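Local coordinates for protein acetyl xylan esterase (PDB 6AGQ) that hydrolyses acetyl esters as a cold-active enzyme of the alpha/beta-hydrolase clan and probably removes acetyl groups from xylan, at residues 206-211 with 304-309; 221-226 with 273-278. One frame throughout, in Å; residues are numbered along the deposited sequence.

Contact 1. Residues 206-211 with 304-309; sequences PVFPFL and EGLPFH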
ATOM      1  N   PRO A 206     -10.643 -17.895 -25.975  1.00 23.96           N
ATOM      2  CA  PRO A 206     -10.596 -16.775 -24.996  1.00 25.39           C
ATOM      3  C   PRO A 206      -9.877 -17.064 -23.647  1.00 26.78           C
ATOM      4  O   PRO A 206     -10.231 -18.004 -22.945  1.00 29.43           O
ATOM      5  CB  PRO A 206     -12.056 -16.461 -24.784  1.00 26.03           C
ATOM      6  CG  PRO A 206     -12.747 -17.748 -25.002  1.00 26.63           C
ATOM      7  CD  PRO A 206     -12.005 -18.449 -26.086  1.00 25.63           C
ATOM      8  N   VAL A 207      -8.891 -16.261 -23.284  1.00 26.85           N
ATOM      9  CA  VAL A 207      -8.329 -16.316 -21.932  1.00 28.73           C
ATOM     10  C   VAL A 207      -8.869 -15.110 -21.122  1.00 30.95           C
ATOM     11  O   VAL A 207      -8.735 -13.948 -21.535  1.00 28.64           O
ATOM     12  CB  VAL A 207      -6.771 -16.355 -21.983  1.00 27.28           C
ATOM     13  CG1 VAL A 207      -6.149 -16.249 -20.610  1.00 31.25           C
ATOM     14  CG2 VAL A 207      -6.301 -17.655 -22.619  1.00 26.14           C
ATOM     15  N   PHE A 208      -9.443 -15.387 -19.958  1.00 28.95           N
ATOM     16  CA  PHE A 208     -10.062 -14.345 -19.099  1.00 27.83           C
ATOM     17  C   PHE A 208     -10.630 -13.123 -19.808  1.00 27.44           C
ATOM     18  O   PHE A 208     -10.130 -11.999 -19.628  1.00 28.18           O
ATOM     19  CB  PHE A 208      -9.251 -14.002 -17.826  1.00 26.98           C
ATOM     20  CG  PHE A 208      -7.784 -13.781 -18.004  1.00 32.00           C
ATOM     21  CD1 PHE A 208      -7.283 -12.689 -18.726  1.00 33.04           C
ATOM     22  CD2 PHE A 208      -6.877 -14.578 -17.302  1.00 35.66           C
ATOM     23  CE1 PHE A 208      -5.908 -12.448 -18.809  1.00 34.59           C
ATOM     24  CE2 PHE A 208      -5.508 -14.340 -17.359  1.00 34.47           C
ATOM     25  CZ  PHE A 208      -5.018 -13.277 -18.116  1.00 37.21           C
ATOM     26  N   PRO A 209     -11.731 -13.341 -20.594  1.00 27.48           N
ATOM     27  CA  PRO A 209     -12.154 -12.341 -21.530  1.00 27.09           C
ATOM     28  C   PRO A 209     -12.746 -11.100 -20.831  1.00 30.64           C
ATOM     29  O   PRO A 209     -13.569 -11.221 -19.910  1.00 29.86           O
ATOM     30  CB  PRO A 209     -13.174 -13.054 -22.396  1.00 27.56           C
ATOM     31  CG  PRO A 209     -13.645 -14.212 -21.588  1.00 28.43           C
ATOM     32  CD  PRO A 209     -12.486 -14.595 -20.747  1.00 27.40           C
ATOM     33  N   PHE A 210     -12.242  -9.948 -21.278  1.00 26.89           N
ATOM     34  CA  PHE A 210     -12.719  -8.601 -20.977  1.00 29.52           C
ATOM     35  C   PHE A 210     -13.866  -8.307 -21.930  1.00 30.95           C
ATOM     36  O   PHE A 210     -14.174  -9.138 -22.824  1.00 26.87           O
ATOM     37  CB  PHE A 210     -11.515  -7.654 -21.160  1.00 32.20           C
ATOM     38  CG  PHE A 210     -11.787  -6.231 -20.878  1.00 34.37           C
ATOM     39  CD1 PHE A 210     -12.134  -5.809 -19.607  1.00 38.67           C
ATOM     40  CD2 PHE A 210     -11.623  -5.278 -21.875  1.00 37.58           C
ATOM     41  CE1 PHE A 210     -12.368  -4.463 -19.336  1.00 35.32           C
ATOM     42  CE2 PHE A 210     -11.886  -3.949 -21.620  1.00 40.78           C
ATOM     43  CZ  PHE A 210     -12.273  -3.540 -20.352  1.00 37.80           C
ATOM     44  N   LEU A 211     -14.580  -7.193 -21.690  1.00 28.00           N
ATOM     45  CA  LEU A 211     -15.750  -6.826 -22.518  1.00 28.15           C
ATOM     46  C   LEU A 211     -16.944  -7.776 -22.374  1.00 28.25           C
ATOM     47  O   LEU A 211     -17.716  -7.957 -23.328  1.00 28.13           O
ATOM     48  CB  LEU A 211     -15.413  -6.685 -24.022  1.00 27.53           C
ATOM     49  CG  LEU A 211     -14.073  -5.982 -24.333  1.00 28.69           C
ATOM     50  CD1 LEU A 211     -13.537  -6.206 -25.754  1.00 28.06           C
ATOM     51  CD2 LEU A 211     -14.214  -4.503 -24.022  1.00 28.89           C
ATOM     52  N   GLU A 304      -3.041 -12.334 -14.783  1.00 37.91           N
ATOM     53  CA  GLU A 304      -1.580 -12.509 -14.795  1.00 41.34           C
ATOM     54  C   GLU A 304      -1.231 -13.572 -15.823  1.00 39.26           C
ATOM     55  O   GLU A 304      -2.133 -14.287 -16.275  1.00 30.82           O
ATOM     56  CB  GLU A 304      -1.029 -12.912 -13.425  1.00 41.51           C
ATOM     57  CG  GLU A 304      -1.808 -14.000 -12.683  1.00 46.82           C
ATOM     58  CD  GLU A 304      -1.181 -14.406 -11.339  1.00 44.01           C
ATOM     59  OE1 GLU A 304       0.052 -14.667 -11.325  1.00 45.40           O
ATOM     60  OE2 GLU A 304      -1.922 -14.478 -10.314  1.00 41.37           O
ATOM     61  N   GLY A 305       0.046 -13.631 -16.226  1.00 36.06           N
ATOM     62  CA  GLY A 305       0.511 -14.663 -17.163  1.00 36.73           C
ATOM     63  C   GLY A 305       0.238 -16.089 -16.656  1.00 37.83           C
ATOM     64  O   GLY A 305       0.382 -16.380 -15.453  1.00 41.05           O
ATOM     65  N   LEU A 306      -0.145 -16.978 -17.586  1.00 38.12           N
ATOM     66  CA  LEU A 306      -0.523 -18.357 -17.296  1.00 35.48           C
ATOM     67  C   LEU A 306       0.385 -19.316 -18.058  1.00 41.00           C
ATOM     68  O   LEU A 306      -0.012 -19.843 -19.107  1.00 46.48           O
ATOM     69  CB  LEU A 306      -1.990 -18.569 -17.669  1.00 31.63           C
ATOM     70  CG  LEU A 306      -2.989 -17.644 -16.965  1.00 33.03           C
ATOM     71  CD1 LEU A 306      -4.394 -17.789 -17.609  1.00 36.52           C
ATOM     72  CD2 LEU A 306      -3.041 -17.916 -15.460  1.00 30.08           C
ATOM     73  N   PRO A 307       1.616 -19.556 -17.544  1.00 44.87           N
ATOM     74  CA  PRO A 307       2.620 -20.388 -18.282  1.00 42.91           C
ATOM     75  C   PRO A 307       2.134 -21.779 -18.734  1.00 37.75           C
ATOM     76  O   PRO A 307       2.363 -22.166 -19.861  1.00 37.93           O
ATOM     77  CB  PRO A 307       3.812 -20.503 -17.291  1.00 43.61           C
ATOM     78  CG  PRO A 307       3.570 -19.489 -16.196  1.00 46.47           C
ATOM     79  CD  PRO A 307       2.243 -18.790 -16.439  1.00 46.23           C
ATOM     80  N   PHE A 308       1.468 -22.486 -17.829  1.00 34.11           N
ATOM     81  CA  PHE A 308       0.726 -23.794 -18.063  1.00 34.74           C
ATOM     82  C   PHE A 308      -0.383 -23.788 -19.107  1.00 35.17           C
ATOM     83  O   PHE A 308      -0.740 -24.863 -19.620  1.00 35.41           O
ATOM     84  CB  PHE A 308       0.064 -24.296 -16.758  1.00 33.02           C
ATOM     85  CG  PHE A 308      -0.412 -23.165 -15.871  1.00 33.34           C
ATOM     86  CD1 PHE A 308      -1.673 -22.600 -16.037  1.00 32.56           C
ATOM     87  CD2 PHE A 308       0.453 -22.595 -14.936  1.00 33.20           C
ATOM     88  CE1 PHE A 308      -2.091 -21.524 -15.236  1.00 31.58           C
ATOM     89  CE2 PHE A 308       0.058 -21.511 -14.164  1.00 32.87           C
ATOM     90  CZ  PHE A 308      -1.228 -20.983 -14.313  1.00 34.19           C
ATOM     91  N   HIS A 309      -0.960 -22.616 -19.405  1.00 35.23           N
ATOM     92  CA  HIS A 309      -2.111 -22.584 -20.311  1.00 32.28           C
ATOM     93  C   HIS A 309      -1.708 -22.836 -21.753  1.00 31.44           C
ATOM     94  O   HIS A 309      -2.492 -23.374 -22.530  1.00 30.08           O
ATOM     95  CB  HIS A 309      -2.938 -21.293 -20.220  1.00 30.16           C
ATOM     96  CG  HIS A 309      -4.286 -21.448 -20.852  1.00 29.18           C
ATOM     97  ND1 HIS A 309      -5.184 -22.415 -20.442  1.00 29.93           N
ATOM     98  CD2 HIS A 309      -4.863 -20.826 -21.911  1.00 30.15           C
ATOM     99  CE1 HIS A 309      -6.260 -22.381 -21.221  1.00 30.57           C
ATOM    100  NE2 HIS A 309      -6.082 -21.438 -22.134  1.00 29.56           N
TER
HETATM  101  O   HOH W   1      -8.187 -20.458 -23.976  1.00 30.36           O

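Contact 2. Residues 221-226 with 273-278; sequences HASGPY and QDITCP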
ATOM      1  N   HIS A 221     -17.294  -3.362  -9.183  1.00 43.82           N
ATOM      2  CA  HIS A 221     -16.065  -2.573  -8.998  1.00 44.43           C
ATOM      3  C   HIS A 221     -14.837  -3.325  -9.459  1.00 40.86           C
ATOM      4  O   HIS A 221     -13.786  -3.211  -8.860  1.00 37.54           O
ATOM      5  CB  HIS A 221     -15.913  -2.129  -7.537  1.00 54.07           C
ATOM      6  CG  HIS A 221     -17.100  -1.380  -7.026  1.00 62.36           C
ATOM      7  ND1 HIS A 221     -17.486  -0.165  -7.553  1.00 66.98           N
ATOM      8  CD2 HIS A 221     -17.997  -1.679  -6.056  1.00 64.85           C
ATOM      9  CE1 HIS A 221     -18.578   0.247  -6.933  1.00 74.04           C
ATOM     10  NE2 HIS A 221     -18.908  -0.651  -6.020  1.00 67.44           N
ATOM     11  N   ALA A 222     -14.959  -4.076 -10.556  1.00 39.03           N
ATOM     12  CA  ALA A 222     -13.779  -4.612 -11.216  1.00 39.81           C
ATOM     13  C   ALA A 222     -12.703  -3.530 -11.427  1.00 36.28           C
ATOM     14  O   ALA A 222     -13.030  -2.388 -11.724  1.00 36.82           O
ATOM     15  CB  ALA A 222     -14.156  -5.253 -12.527  1.00 47.13           C
ATOM     16  N   SER A 223     -11.438  -3.897 -11.182  1.00 38.21           N
ATOM     17  CA  SER A 223     -10.249  -3.043 -11.441  1.00 37.86           C
ATOM     18  C   SER A 223      -9.883  -3.032 -12.947  1.00 34.24           C
ATOM     19  O   SER A 223     -10.601  -3.617 -13.783  1.00 40.59           O
ATOM     20  CB  SER A 223      -9.061  -3.553 -10.635  1.00 39.53           C
ATOM     21  OG  SER A 223      -9.383  -3.619  -9.270  1.00 45.98           O
ATOM     22  N   GLY A 224      -8.811  -2.315 -13.287  1.00 33.80           N
ATOM     23  CA  GLY A 224      -8.375  -2.113 -14.698  1.00 33.43           C
ATOM     24  C   GLY A 224      -9.366  -1.304 -15.528  1.00 31.41           C
ATOM     25  O   GLY A 224     -10.116  -0.481 -15.005  1.00 35.02           O
ATOM     26  N   PRO A 225      -9.410  -1.548 -16.822  1.00 29.33           N
ATOM     27  CA  PRO A 225     -10.177  -0.669 -17.738  1.00 29.20           C
ATOM     28  C   PRO A 225     -11.690  -0.505 -17.465  1.00 28.58           C
ATOM     29  O   PRO A 225     -12.265   0.529 -17.831  1.00 23.36           O
ATOM     30  CB  PRO A 225      -9.958  -1.323 -19.134  1.00 33.91           C
ATOM     31  CG  PRO A 225      -9.265  -2.649 -18.892  1.00 33.61           C
ATOM     32  CD  PRO A 225      -8.696  -2.647 -17.507  1.00 31.26           C
ATOM     33  N   TYR A 226     -12.346  -1.487 -16.836  1.00 25.09           N
ATOM     34  CA  TYR A 226     -13.720  -1.272 -16.413  1.00 28.64           C
ATOM     35  C   TYR A 226     -13.914   0.002 -15.529  1.00 27.60           C
ATOM     36  O   TYR A 226     -14.960   0.630 -15.578  1.00 30.73           O
ATOM     37  CB  TYR A 226     -14.294  -2.474 -15.721  1.00 28.09           C
ATOM     38  CG  TYR A 226     -14.556  -3.672 -16.569  1.00 27.01           C
ATOM     39  CD1 TYR A 226     -15.426  -3.600 -17.667  1.00 28.26           C
ATOM     40  CD2 TYR A 226     -13.986  -4.902 -16.258  1.00 27.78           C
ATOM     41  CE1 TYR A 226     -15.690  -4.703 -18.447  1.00 29.54           C
ATOM     42  CE2 TYR A 226     -14.270  -6.047 -17.028  1.00 30.19           C
ATOM     43  CZ  TYR A 226     -15.102  -5.944 -18.138  1.00 29.62           C
ATOM     44  OH  TYR A 226     -15.419  -7.056 -18.893  1.00 27.19           O
ATOM     45  N   GLN A 273      -9.334 -15.771  -8.935  1.00 32.22           N
ATOM     46  CA  GLN A 273      -8.950 -14.650  -8.092  1.00 35.63           C
ATOM     47  C   GLN A 273      -8.879 -13.332  -8.900  1.00 34.50           C
ATOM     48  O   GLN A 273      -8.439 -12.317  -8.379  1.00 31.65           O
ATOM     49  CB  GLN A 273      -7.558 -14.898  -7.441  1.00 36.72           C
ATOM     50  CG  GLN A 273      -7.435 -16.131  -6.540  1.00 40.69           C
ATOM     51  CD  GLN A 273      -8.603 -16.318  -5.587  1.00 38.48           C
ATOM     52  OE1 GLN A 273      -8.994 -15.395  -4.858  1.00 43.49           O
ATOM     53  NE2 GLN A 273      -9.206 -17.493  -5.635  1.00 38.75           N
ATOM     54  N   ASP A 274      -9.312 -13.367 -10.159  1.00 34.79           N
ATOM     55  CA  ASP A 274      -9.195 -12.233 -11.082  1.00 33.67           C
ATOM     56  C   ASP A 274     -10.146 -11.103 -10.618  1.00 31.81           C
ATOM     57  O   ASP A 274     -11.368 -11.303 -10.533  1.00 30.50           O
ATOM     58  CB  ASP A 274      -9.572 -12.709 -12.491  1.00 35.00           C
ATOM     59  CG  ASP A 274      -9.024 -11.808 -13.609  1.00 41.87           C
ATOM     60  OD1 ASP A 274      -9.030 -10.548 -13.423  1.00 33.33           O
ATOM     61  OD2 ASP A 274      -8.645 -12.394 -14.694  1.00 40.00           O
ATOM     62  N   ILE A 275      -9.565  -9.968 -10.287  1.00 32.73           N
ATOM     63  CA  ILE A 275     -10.328  -8.732  -9.996  1.00 39.42           C
ATOM     64  C   ILE A 275     -10.488  -7.764 -11.179  1.00 37.80           C
ATOM     65  O   ILE A 275     -11.244  -6.778 -11.061  1.00 36.92           O
ATOM     66  CB  ILE A 275      -9.778  -7.969  -8.754  1.00 42.93           C
ATOM     67  CG1 ILE A 275      -8.348  -7.461  -8.982  1.00 49.50           C
ATOM     68  CG2 ILE A 275      -9.823  -8.876  -7.537  1.00 42.36           C
ATOM     69  CD1 ILE A 275      -7.936  -6.383  -7.996  1.00 55.75           C
ATOM     70  N   THR A 276      -9.816  -8.059 -12.300  1.00 32.98           N
ATOM     71  CA  THR A 276      -9.935  -7.270 -13.522  1.00 34.86           C
ATOM     72  C   THR A 276     -11.005  -7.746 -14.493  1.00 32.35           C
ATOM     73  O   THR A 276     -11.752  -6.941 -15.004  1.00 29.93           O
ATOM     74  CB  THR A 276      -8.568  -7.170 -14.183  1.00 39.34           C
ATOM     75  OG1 THR A 276      -7.753  -6.391 -13.304  1.00 42.57           O
ATOM     76  CG2 THR A 276      -8.638  -6.481 -15.542  1.00 44.59           C
ATOM     77  N   CYS A 277     -11.003  -9.041 -14.815  1.00 33.31           N
ATOM     78  CA  CYS A 277     -12.127  -9.718 -15.488  1.00 35.54           C
ATOM     79  C   CYS A 277     -12.696 -10.760 -14.486  1.00 34.76           C
ATOM     80  O   CYS A 277     -12.294 -11.935 -14.460  1.00 30.48           O
ATOM     81  CB  CYS A 277     -11.701 -10.355 -16.812  1.00 38.89           C
ATOM     82  SG  CYS A 277     -10.727  -9.214 -17.853  1.00 42.35           S
ATOM     83  N   PRO A 278     -13.598 -10.303 -13.620  1.00 33.98           N
ATOM     84  CA  PRO A 278     -14.045 -11.157 -12.520  1.00 34.78           C
ATOM     85  C   PRO A 278     -14.740 -12.373 -13.071  1.00 32.82           C
ATOM     86  O   PRO A 278     -15.429 -12.236 -14.083  1.00 31.09           O
ATOM     87  CB  PRO A 278     -15.037 -10.291 -11.759  1.00 31.63           C
ATOM     88  CG  PRO A 278     -14.778  -8.900 -12.238  1.00 37.72           C
ATOM     89  CD  PRO A 278     -14.378  -9.058 -13.675  1.00 37.72           C
TER

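Contact 1. Residues 206-211 with 304-309
The backbones of 206-211 and 304-309 run well apart, with V207 CA 9.0 Å from H309 CA and F208 CA 9.7 Å from E304 CA, so side chains fill the interval. Branched V207 can meet two partners: CG1, anti to the backbone N (chi1 173°), lies 3.8 Å from L306 CD1, and CG2 is 3.6 Å from H309 CD2. The same CG1 sits over the centre of the F208 ring. That ring crosses L306 obliquely, F208 CE2 lying 3.6 Å from L306 CD1, and turns its edge to E304 O, which is near the ring plane and 3.5 Å from F208 CE2. A flat aromatic suits the place, offering a face to a methyl and a C-H edge to an oxygen; an alanine here would probably leave V207 CG1 and L306 CD1 without their shared neighbour. H309 pairs an apolar CD2 with a polar NE2 that reaches a water in its ring plane, 3.0 Å away and weakly bonded to P206 O, while ND1 bonds to Y298 OH. The F208 ring also meets H303 and D274, consistent with a place beside the active site. The contact joins the end of strand 203-207 to the loop before helix 309-320, and L306 and H309 also pack on strand 265-271.

Contact 2. Residues 221-226 with 273-278
T276 lies against S223 at the closest approach of loops 221-226 and 273-278, and its side chain shows how they fit. Its CB is 4.1 Å from S223 O. With chi1 -67°, OG1 stands anti to its own carbonyl carbon, beside the S223 carbonyl group but not hydrogen-bonded to it, and CG2 ends 3.9 Å from S223 O. The compact beta-branched side chain thus packs CB and CG2 against that carbonyl at van der Waals distance. G224 suits the turn beside it: its phi is positive, and a CB there would crowd T276 CG2 and clash with P225 CD.

The bond across the loops runs from S223 N to I275 O, 2.9 Å long and bent to 149° at the hydrogen. Beside it, I275 CD1 packs 3.4 Å from S223 OG. T276 O faces the edge of the Y226 ring, in its plane, 3.3 Å from Y226 CD2; the far end of that ring is held by a bond from Y226 OH to C212 N. A222 CB meets P278 CG at 3.7 Å, a small apolar pair.

D274 OD1 shapes 273-278 as an Asx turn. T276 N meets it nearly along its C-O axis, whereas C277 N comes from above the carboxylate plane. The loops link the Schellman-capped end of helix 214-219 and the start of helix 226-236 to the turn between strand 265-271 and helix 279-286, where P278 is the N-cap.

Overall arrangement
Following the chain from the N terminus, most of the central sheet is built before 206-211 leaves strand 203-207. The chain then passes through 221-226, and contact 2 closes the shorter loop when 273-278 returns after strand 265-271. Contact 1 closes the longer loop later, at 304-309, so contact 2 nests within it. Their centres lie about 13 Å apart, and the F210 ring meets Y226 between them. In alpha/beta hydrolases the loops after the last two strands usually carry the catalytic acid and histidine. The two contacts tie those loops, 273-278 and 304-309, to the chain that follows strand 203-207, near the GxSxG pattern around S185.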